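Local coordinates for Glyoxalase/bleomycin resistance protein/dioxygenase (Catenulispora acidiphila, PDB 4G6X) that belongs to the vicinal oxygen chelate superfamily and probably acts as a dioxygenase or a related enzyme, though its substrate is not established, at residues Ala38-Phe43 / Leu77-Ser82; Ile27-Val32 / Trp63-Ser68; Gly98-Ser103 / Thr135-Asp140; Arg115-Ala118 / Arg122-Gln125. All blocks are in the same frame, centred on the assembly; numbering follows the deposited sequence.

Interaction 1. Residues Ala38-Phe43 / Leu77-Ser82; sequences AKAESF and LLLEPS
L79, on strand 76-81, reaches helix 37-46 at A40 through a single methyl group. The strand around it puts successive side chains on the two faces of its sheet, and the helix lies against one of these. L77 is on the helix-covered face but too far along the strand to meet residues 38-43; it packs on Y44, further along the same helix, and on I27 of the second subunit. L78 turns to the other face, toward W63 and T65. L79 then returns to the helix side. Its CG is anti to the carbonyl carbon (chi1 -57°), and a chi2 of 175° carries CD1 straight outward as the leading atom. CD1 stops 4.2 Å from A40 CB and 4.1 Å from A40 O, with E41 N at 4.4 Å, so the methyl lies alongside the peptide joining A40 and E41. This is helix-on-sheet packing within the first βαβββ unit of the vicinal oxygen chelate fold. Alanine suits the helix position because its one methyl lets the backbone come close, with the A40 and L79 CA atoms 6.9 Å apart, while leucine on the strand bridges the interval with a branched, wholly apolar side chain. E41 brings only its backbone N near; its carboxylate extends away to a salt bridge with R62. The backbone oxygen of L79 accepts a hydrogen bond from Q37 NE2, near the start of the helix. Next comes E80, again on the far face, where OE2 receives a weak hydrogen bond from N31 ND2, and past P81 the hydroxyl of S82 is hydrogen-bonded to K91 NZ.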
# COMPACT_ATOMS: atom_id res chain seq x y z
N ALA A 38 -18.83 -4.71 0.63
CA ALA A 38 -19.42 -5.98 0.21
C ALA A 38 -19.10 -6.28 -1.24
O ALA A 38 -18.76 -7.41 -1.62
CB ALA A 38 -20.91 -6.00 0.48
N LYS A 39 -19.24 -5.28 -2.12
CA LYS A 39 -18.81 -5.46 -3.50
C LYS A 39 -17.32 -5.83 -3.59
O LYS A 39 -16.90 -6.75 -4.35
CB LYS A 39 -19.08 -4.20 -4.34
CG LYS A 39 -18.61 -4.28 -5.78
CD LYS A 39 -19.12 -3.15 -6.70
CE LYS A 39 -18.82 -1.79 -6.05
NZ LYS A 39 -19.17 -0.65 -6.96
N ALA A 40 -16.50 -5.14 -2.80
CA ALA A 40 -15.06 -5.37 -2.84
C ALA A 40 -14.73 -6.80 -2.37
O ALA A 40 -13.87 -7.45 -3.00
CB ALA A 40 -14.35 -4.36 -1.96
N GLU A 41 -15.37 -7.23 -1.30
CA GLU A 41 -15.13 -8.61 -0.82
C GLU A 41 -15.41 -9.61 -1.95
O GLU A 41 -14.59 -10.51 -2.22
CB GLU A 41 -15.99 -8.95 0.38
CG GLU A 41 -15.62 -10.35 0.87
CD GLU A 41 -16.39 -10.81 2.08
OE1 GLU A 41 -17.18 -10.05 2.64
OE2 GLU A 41 -16.19 -11.99 2.47
N SER A 42 -16.57 -9.44 -2.57
CA SER A 42 -17.01 -10.31 -3.68
C SER A 42 -16.02 -10.29 -4.84
O SER A 42 -15.75 -11.32 -5.44
CB SER A 42 -18.38 -9.81 -4.21
OG SER A 42 -18.74 -10.48 -5.43
N PHE A 43 -15.56 -9.11 -5.26
CA PHE A 43 -14.62 -8.99 -6.36
C PHE A 43 -13.21 -9.51 -6.08
O PHE A 43 -12.62 -10.27 -6.85
CB PHE A 43 -14.50 -7.53 -6.83
CG PHE A 43 -13.69 -7.40 -8.07
CD1 PHE A 43 -14.30 -7.54 -9.32
CD2 PHE A 43 -12.31 -7.14 -8.04
CE1 PHE A 43 -13.53 -7.45 -10.48
CE2 PHE A 43 -11.57 -7.04 -9.20
CZ PHE A 43 -12.19 -7.17 -10.42
N LEU A 77 -3.95 -7.06 2.50
CA LEU A 77 -4.57 -5.94 1.79
C LEU A 77 -5.86 -5.57 2.49
O LEU A 77 -6.84 -6.35 2.56
CB LEU A 77 -4.85 -6.31 0.31
CG LEU A 77 -5.74 -5.41 -0.55
CD1 LEU A 77 -4.98 -4.12 -0.80
CD2 LEU A 77 -6.13 -6.14 -1.85
N LEU A 78 -5.94 -4.30 2.92
CA LEU A 78 -7.10 -3.76 3.60
C LEU A 78 -8.01 -3.15 2.55
O LEU A 78 -7.50 -2.38 1.73
CB LEU A 78 -6.65 -2.63 4.57
CG LEU A 78 -7.75 -1.91 5.35
CD1 LEU A 78 -8.37 -2.83 6.39
CD2 LEU A 78 -7.13 -0.65 5.97
N LEU A 79 -9.26 -3.56 2.54
CA LEU A 79 -10.27 -3.07 1.62
C LEU A 79 -11.07 -2.04 2.38
O LEU A 79 -12.03 -2.36 3.07
CB LEU A 79 -11.11 -4.23 1.09
CG LEU A 79 -10.32 -5.33 0.39
CD1 LEU A 79 -11.28 -6.46 0.03
CD2 LEU A 79 -9.53 -4.82 -0.80
N GLU A 80 -10.61 -0.79 2.35
CA GLU A 80 -11.19 0.18 3.30
C GLU A 80 -12.16 1.16 2.69
O GLU A 80 -12.06 1.43 1.49
CB GLU A 80 -10.15 0.89 4.13
CG GLU A 80 -9.34 1.85 3.41
CD GLU A 80 -8.31 2.60 4.30
OE1 GLU A 80 -8.62 3.38 5.23
OE2 GLU A 80 -7.14 2.39 3.98
N PRO A 81 -13.12 1.64 3.49
CA PRO A 81 -14.15 2.53 2.96
C PRO A 81 -13.58 3.82 2.41
O PRO A 81 -12.50 4.30 2.82
CB PRO A 81 -15.07 2.80 4.16
CG PRO A 81 -14.79 1.73 5.13
CD PRO A 81 -13.36 1.32 4.92
N SER A 82 -14.32 4.42 1.49
CA SER A 82 -13.94 5.69 0.83
C SER A 82 -14.77 6.85 1.33
O SER A 82 -15.01 7.76 0.56
CB SER A 82 -14.12 5.54 -0.71
OG SER A 82 -13.29 4.45 -1.20

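Interaction 2. Residues Ile27-Val32 / Trp63-Ser68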
# COMPACT_ATOMS: atom_id res chain seq x y z
N ILE A 27 6.68 -4.60 6.67
CA ILE A 27 5.67 -4.19 5.68
C ILE A 27 4.54 -5.22 5.60
O ILE A 27 4.48 -6.09 4.71
CB ILE A 27 6.35 -3.96 4.33
CG1 ILE A 27 7.57 -3.06 4.47
CG2 ILE A 27 5.30 -3.41 3.37
CD1 ILE A 27 8.40 -2.85 3.22
N HIS A 28 3.63 -5.13 6.54
CA HIS A 28 2.63 -6.16 6.81
C HIS A 28 1.28 -5.81 6.19
O HIS A 28 0.39 -6.67 6.11
CB HIS A 28 2.47 -6.36 8.32
CG HIS A 28 1.69 -5.24 9.00
ND1 HIS A 28 2.08 -3.93 8.92
CD2 HIS A 28 0.49 -5.26 9.69
CE1 HIS A 28 1.20 -3.16 9.59
NE2 HIS A 28 0.22 -3.96 10.06
N LEU A 29 1.09 -4.54 5.83
CA LEU A 29 -0.20 -4.09 5.36
C LEU A 29 -0.16 -3.06 4.22
O LEU A 29 0.67 -2.13 4.21
CB LEU A 29 -0.94 -3.45 6.51
CG LEU A 29 -2.38 -3.02 6.38
CD1 LEU A 29 -3.26 -4.27 6.30
CD2 LEU A 29 -2.74 -2.15 7.57
N THR A 30 -1.07 -3.22 3.29
CA THR A 30 -1.30 -2.22 2.24
C THR A 30 -2.79 -2.06 2.10
O THR A 30 -3.55 -2.77 2.76
CB THR A 30 -0.62 -2.59 0.91
OG1 THR A 30 -0.63 -1.47 -0.02
CG2 THR A 30 -1.27 -3.79 0.25
N ASN A 31 -3.22 -1.02 1.39
CA ASN A 31 -4.66 -0.69 1.34
C ASN A 31 -5.13 -0.25 -0.01
O ASN A 31 -4.34 0.31 -0.80
CB ASN A 31 -5.01 0.38 2.36
CG ASN A 31 -4.33 1.70 2.08
OD1 ASN A 31 -3.09 1.76 2.01
ND2 ASN A 31 -5.11 2.75 1.86
N VAL A 32 -6.38 -0.55 -0.30
CA VAL A 32 -7.09 0.11 -1.40
C VAL A 32 -8.39 0.67 -0.81
O VAL A 32 -9.04 0.06 0.06
CB VAL A 32 -7.39 -0.91 -2.53
CG1 VAL A 32 -8.44 -0.42 -3.49
CG2 VAL A 32 -6.10 -1.20 -3.29
N TRP A 63 -13.29 -3.75 9.45
CA TRP A 63 -11.90 -3.98 9.15
C TRP A 63 -11.86 -5.25 8.38
O TRP A 63 -12.13 -6.29 8.92
CB TRP A 63 -11.10 -4.16 10.46
CG TRP A 63 -9.65 -4.49 10.25
CD1 TRP A 63 -9.04 -5.75 10.20
CD2 TRP A 63 -8.56 -3.55 10.05
NE1 TRP A 63 -7.70 -5.62 9.99
CE2 TRP A 63 -7.35 -4.34 9.89
CE3 TRP A 63 -8.48 -2.16 10.05
CZ2 TRP A 63 -6.11 -3.74 9.69
CZ3 TRP A 63 -7.22 -1.57 9.84
CH2 TRP A 63 -6.07 -2.34 9.68
N LEU A 64 -11.56 -5.15 7.10
CA LEU A 64 -11.60 -6.27 6.17
C LEU A 64 -10.29 -6.37 5.43
O LEU A 64 -9.93 -5.47 4.61
CB LEU A 64 -12.73 -5.96 5.19
CG LEU A 64 -12.91 -6.99 4.08
CD1 LEU A 64 -13.22 -8.38 4.66
CD2 LEU A 64 -13.98 -6.49 3.08
N THR A 65 -9.54 -7.46 5.66
CA THR A 65 -8.32 -7.65 4.95
C THR A 65 -8.40 -8.97 4.19
O THR A 65 -9.07 -9.89 4.62
CB THR A 65 -7.10 -7.67 5.86
OG1 THR A 65 -7.26 -8.74 6.79
CG2 THR A 65 -7.00 -6.38 6.60
N VAL A 66 -7.65 -9.02 3.10
CA VAL A 66 -7.44 -10.25 2.33
C VAL A 66 -5.95 -10.57 2.14
O VAL A 66 -5.08 -9.73 2.31
CB VAL A 66 -8.16 -10.16 0.96
CG1 VAL A 66 -9.67 -9.96 1.13
CG2 VAL A 66 -7.55 -9.11 0.04
N VAL A 67 -5.64 -11.83 1.80
CA VAL A 67 -4.28 -12.25 1.60
C VAL A 67 -4.23 -13.12 0.35
O VAL A 67 -5.27 -13.66 -0.08
CB VAL A 67 -3.75 -13.09 2.76
CG1 VAL A 67 -3.51 -12.25 3.99
CG2 VAL A 67 -4.71 -14.22 3.07
N SER A 68 -3.05 -13.24 -0.23
CA SER A 68 -2.82 -14.16 -1.35
C SER A 68 -2.82 -15.59 -0.81
O SER A 68 -2.29 -15.85 0.28
CB SER A 68 -1.47 -13.88 -2.03
OG SER A 68 -1.14 -14.91 -2.97
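L29 and W63 reach toward each other from opposite directions across the middle of the first four-stranded sheet of this vicinal oxygen chelate fold. Their strands, 29-34 and 61-67, are not neighbours: strand 76-81 runs between them, and the side chains meet above it, on the face turned away from helix 37-46. In this family that face generally lines the cavity of the module, and a glycerol bound about 4 Å from the side chain of W63 is consistent with a pocket here, although it probably came from the crystallisation liquor. The indole of W63 lies broadside over the intervening strand, packed on the side chain of L78. A chi2 of -94° turns the indole plane about perpendicular to the plane through CA, CB and CG, and the ring lies over the sheet. L29 approaches the far corner of the six-membered ring obliquely: CD2 stands 3.9 Å from CH2 of W63. Here CG is anti to the backbone N (chi1 -173°), which sends the branch across toward the tryptophan. Tryptophan suits a contact that must span a whole strand, and leucine offers two methyls for two partners. Nearer the backbone, L29 CB sits over one face of the H28 ring. T65 tucks under the indole, its hydroxyl hydrogen-bonded to OE1 of Q76 while its methyl serves the apolar side; that methyl, CG2, lies 4.3 Å from CD1 of L29.

Interaction 3. Residues Gly98-Ser103 / Thr135-Asp140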
# COMPACT_ATOMS: atom_id res chain seq x y z
N GLY A 98 -5.53 7.05 -15.91
CA GLY A 98 -5.09 5.66 -16.14
C GLY A 98 -4.11 5.14 -15.13
O GLY A 98 -3.35 4.21 -15.39
N ILE A 99 -4.06 5.79 -13.98
CA ILE A 99 -3.08 5.46 -12.97
C ILE A 99 -3.63 4.45 -11.95
O ILE A 99 -4.65 4.67 -11.34
CB ILE A 99 -2.63 6.72 -12.18
CG1 ILE A 99 -1.97 7.73 -13.14
CG2 ILE A 99 -1.71 6.30 -11.08
CD1 ILE A 99 -1.89 9.11 -12.55
N PRO A 100 -2.97 3.32 -11.82
CA PRO A 100 -3.44 2.28 -10.87
C PRO A 100 -3.17 2.64 -9.41
O PRO A 100 -2.17 3.27 -9.09
CB PRO A 100 -2.63 1.04 -11.27
CG PRO A 100 -1.43 1.60 -11.90
CD PRO A 100 -1.86 2.82 -12.64
N ALA A 101 -4.12 2.28 -8.56
CA ALA A 101 -4.06 2.51 -7.14
C ALA A 101 -3.18 1.52 -6.45
O ALA A 101 -2.68 1.78 -5.33
CB ALA A 101 -5.46 2.46 -6.56
N ALA A 102 -3.02 0.37 -7.08
CA ALA A 102 -2.23 -0.68 -6.49
C ALA A 102 -1.77 -1.63 -7.57
O ALA A 102 -2.34 -1.68 -8.68
CB ALA A 102 -3.05 -1.43 -5.46
N SER A 103 -0.70 -2.38 -7.28
CA SER A 103 -0.14 -3.33 -8.24
C SER A 103 0.19 -4.67 -7.57
O SER A 103 0.83 -4.69 -6.50
CB SER A 103 1.15 -2.76 -8.89
OG SER A 103 1.04 -1.41 -9.32
N THR A 135 2.94 -5.65 -18.13
CA THR A 135 1.87 -5.16 -17.23
C THR A 135 0.51 -5.26 -17.92
O THR A 135 0.40 -5.31 -19.15
CB THR A 135 2.07 -3.69 -16.80
OG1 THR A 135 1.91 -2.81 -17.93
CG2 THR A 135 3.38 -3.48 -16.17
N ALA A 136 -0.54 -5.29 -17.09
CA ALA A 136 -1.93 -5.15 -17.52
C ALA A 136 -2.67 -4.33 -16.47
O ALA A 136 -2.27 -4.32 -15.31
CB ALA A 136 -2.62 -6.50 -17.70
N ILE A 137 -3.76 -3.69 -16.87
CA ILE A 137 -4.52 -2.86 -15.93
C ILE A 137 -6.00 -3.23 -16.00
O ILE A 137 -6.58 -3.30 -17.09
CB ILE A 137 -4.31 -1.38 -16.21
CG1 ILE A 137 -2.83 -1.04 -16.02
CG2 ILE A 137 -5.19 -0.52 -15.28
CD1 ILE A 137 -2.49 0.38 -16.36
N LEU A 138 -6.56 -3.50 -14.82
CA LEU A 138 -7.96 -3.88 -14.69
C LEU A 138 -8.76 -2.93 -13.80
O LEU A 138 -8.19 -2.19 -13.00
CB LEU A 138 -8.12 -5.35 -14.21
CG LEU A 138 -7.61 -5.65 -12.78
CD1 LEU A 138 -8.71 -5.51 -11.74
CD2 LEU A 138 -7.09 -7.09 -12.70
N ASP A 139 -10.09 -2.92 -14.04
CA ASP A 139 -11.05 -2.15 -13.23
C ASP A 139 -11.54 -3.05 -12.08
O ASP A 139 -12.11 -4.16 -12.31
CB ASP A 139 -12.19 -1.72 -14.14
CG ASP A 139 -13.31 -0.98 -13.41
OD1 ASP A 139 -13.26 -0.73 -12.21
OD2 ASP A 139 -14.28 -0.67 -14.14
N ASP A 140 -11.31 -2.63 -10.83
CA ASP A 140 -11.76 -3.42 -9.69
C ASP A 140 -13.24 -3.35 -9.35
O ASP A 140 -13.69 -3.99 -8.39
CB ASP A 140 -10.89 -3.22 -8.43
CG ASP A 140 -11.18 -1.97 -7.69
OD1 ASP A 140 -11.92 -1.10 -8.18
OD2 ASP A 140 -10.63 -1.81 -6.56
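I137 touches residues 98-103 through its terminal methyl alone, meeting one apolar group and one backbone oxygen. The apolar part is a loose contact between I137 CD1 and P100 CD, 4.5 Å apart. CB of P100 points toward the strand, and CD is the ring atom that touches; proline's restricted phi suits a fixed, extended position in the loop just before the chain bends at A101 into strand 102-106. I137 makes its reach with an extended branch: CG1 is anti to the carbonyl carbon (chi1 -62°), and chi2 of 176° holds CD1 at full stretch. The second kind of contact sets that same methyl beside a polar atom, with G98 O 4.0 Å from I137 CD1. This is van der Waals packing, and no hydrogen bond joins the two segments. G98 has a positive phi, 73°, a conformation that glycine adopts easily, and it is the C' residue of a Schellman motif ending helix 87-96: its N bonds to V95 O, and I99 N to L94 O. The chain thus leaves the helix and enters the second βαβββ unit of the vicinal oxygen chelate fold. Strand 145-150 lies between strands 102-106 and 134-139, so the contact spans it; I137 also packs on L145 and P100 on Q147. Among the polar links to other parts, backbone hydrogen bonds join A101 to L145 and I137 to T124, while OD2 of D140, just past the strand, is hydrogen-bonded to Y44 OH.

Interaction 4. Residues Arg115-Ala118 / Arg122-Gln125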
# COMPACT_ATOMS: atom_id res chain seq x y z
N ARG A 115 -7.71 -15.73 -17.69
CA ARG A 115 -8.59 -16.26 -16.64
C ARG A 115 -9.57 -15.19 -16.17
O ARG A 115 -10.77 -15.43 -16.03
CB ARG A 115 -7.77 -16.74 -15.45
CG ARG A 115 -8.54 -17.50 -14.37
CD ARG A 115 -7.62 -17.89 -13.21
NE ARG A 115 -7.27 -16.78 -12.32
CZ ARG A 115 -8.10 -16.26 -11.41
NH1 ARG A 115 -9.33 -16.75 -11.23
NH2 ARG A 115 -7.70 -15.25 -10.66
N LEU A 116 -9.02 -14.03 -15.88
CA LEU A 116 -9.83 -12.96 -15.32
C LEU A 116 -10.82 -12.46 -16.37
O LEU A 116 -11.98 -12.19 -16.05
CB LEU A 116 -8.94 -11.86 -14.82
CG LEU A 116 -8.12 -12.25 -13.61
CD1 LEU A 116 -7.11 -11.15 -13.40
CD2 LEU A 116 -9.00 -12.47 -12.39
N SER A 117 -10.37 -12.33 -17.61
CA SER A 117 -11.27 -11.92 -18.70
C SER A 117 -12.45 -12.86 -18.79
O SER A 117 -13.60 -12.42 -18.98
CB SER A 117 -10.55 -11.87 -20.04
OG SER A 117 -9.60 -10.83 -20.08
N ALA A 118 -12.17 -14.16 -18.64
CA ALA A 118 -13.21 -15.19 -18.71
C ALA A 118 -14.25 -15.03 -17.60
O ALA A 118 -15.40 -15.41 -17.79
CB ALA A 118 -12.60 -16.60 -18.66
N ARG A 122 -13.02 -6.47 -16.35
CA ARG A 122 -12.78 -5.52 -17.38
C ARG A 122 -11.33 -5.04 -17.35
O ARG A 122 -10.88 -4.55 -16.35
CB ARG A 122 -13.71 -4.35 -17.14
CG ARG A 122 -13.73 -3.28 -18.19
CD ARG A 122 -14.58 -2.10 -17.76
NE ARG A 122 -14.13 -0.96 -18.49
CZ ARG A 122 -13.71 0.17 -17.97
NH1 ARG A 122 -13.71 0.37 -16.68
NH2 ARG A 122 -13.31 1.09 -18.76
N PHE A 123 -10.62 -5.15 -18.47
CA PHE A 123 -9.27 -4.58 -18.56
C PHE A 123 -9.27 -3.29 -19.37
O PHE A 123 -9.87 -3.22 -20.49
CB PHE A 123 -8.32 -5.58 -19.19
CG PHE A 123 -7.91 -6.70 -18.27
CD1 PHE A 123 -6.70 -6.66 -17.62
CD2 PHE A 123 -8.80 -7.75 -17.99
CE1 PHE A 123 -6.34 -7.67 -16.74
CE2 PHE A 123 -8.45 -8.75 -17.11
CZ PHE A 123 -7.24 -8.72 -16.49
N THR A 124 -8.59 -2.27 -18.84
CA THR A 124 -8.33 -1.01 -19.54
C THR A 124 -7.01 -1.03 -20.32
O THR A 124 -6.82 -0.26 -21.25
CB THR A 124 -8.35 0.17 -18.58
OG1 THR A 124 -7.33 -0.00 -17.59
CG2 THR A 124 -9.71 0.27 -17.88
N GLN A 125 -6.10 -1.92 -19.92
CA GLN A 125 -4.87 -2.18 -20.65
C GLN A 125 -4.59 -3.66 -20.65
O GLN A 125 -4.43 -4.26 -19.60
CB GLN A 125 -3.68 -1.44 -20.01
CG GLN A 125 -2.39 -1.50 -20.83
CD GLN A 125 -1.17 -1.46 -19.94
OE1 GLN A 125 -0.85 -0.43 -19.34
NE2 GLN A 125 -0.52 -2.61 -19.77
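F123 turns the edge of its ring to L116 CB, while S117 OG comes in obliquely beside it, near the C-terminal end of helix 109-118. From CB the side chain is directed at the helix; chi1 of -76° puts CG anti to the carbonyl carbon, beside the backbone N. Along one side of the ring, CD2 comes 3.8 Å from S117 OG. The next atom, CE2, is shared: S117 OG is again 3.8 Å away, and L116 CB lies 3.9 Å off in the plane of the ring. At the tip, CZ meets L116 CD1, also at 3.9 Å. The L116 side chain crosses the phenylalanine at about a right angle, so its CB and one methyl share the end of the ring. This is a tight helix-to-strand return in the second βαβββ unit of the vicinal oxygen chelate fold: three residues separate the segments, and the ring fills the angle between helix and outer strand. A flat, apolar phenylalanine suits that wedge, and branched L116 continues the buried layer toward L138, L148 and M25 of the second subunit. S117 is small enough to sit beside the ring, and its hydroxyl is hydrogen-bonded to Y113 O one turn back. The Y113 ring packs edge-to-face with F123. Just beyond, T124 and Q125 both face I137 in a classic beta bulge, and the methyl CG2 of T124 lies 3.7 Å above the guanidinium plane of R122.

How the interactions relate
From the N terminus, interaction 2 opens at 27-32 and interaction 1 at 38-43; they close in the same order, at 63-68 and 77-82, so the two loops cross. Together they knit the first sheet across its inner strand 76-81 and fasten its helix to it. In the second half the contacts nest instead: interaction 3 opens at 98-103 and closes at 135-140, enclosing the short return of interaction 4, and R122 NH1 and D139 OD2 form a 2.8 Å salt bridge between these two contacts. The halves meet where F43 CG of interaction 1 packs 3.4 Å from D140 O of interaction 3, and where V32 of interaction 2 touches A102.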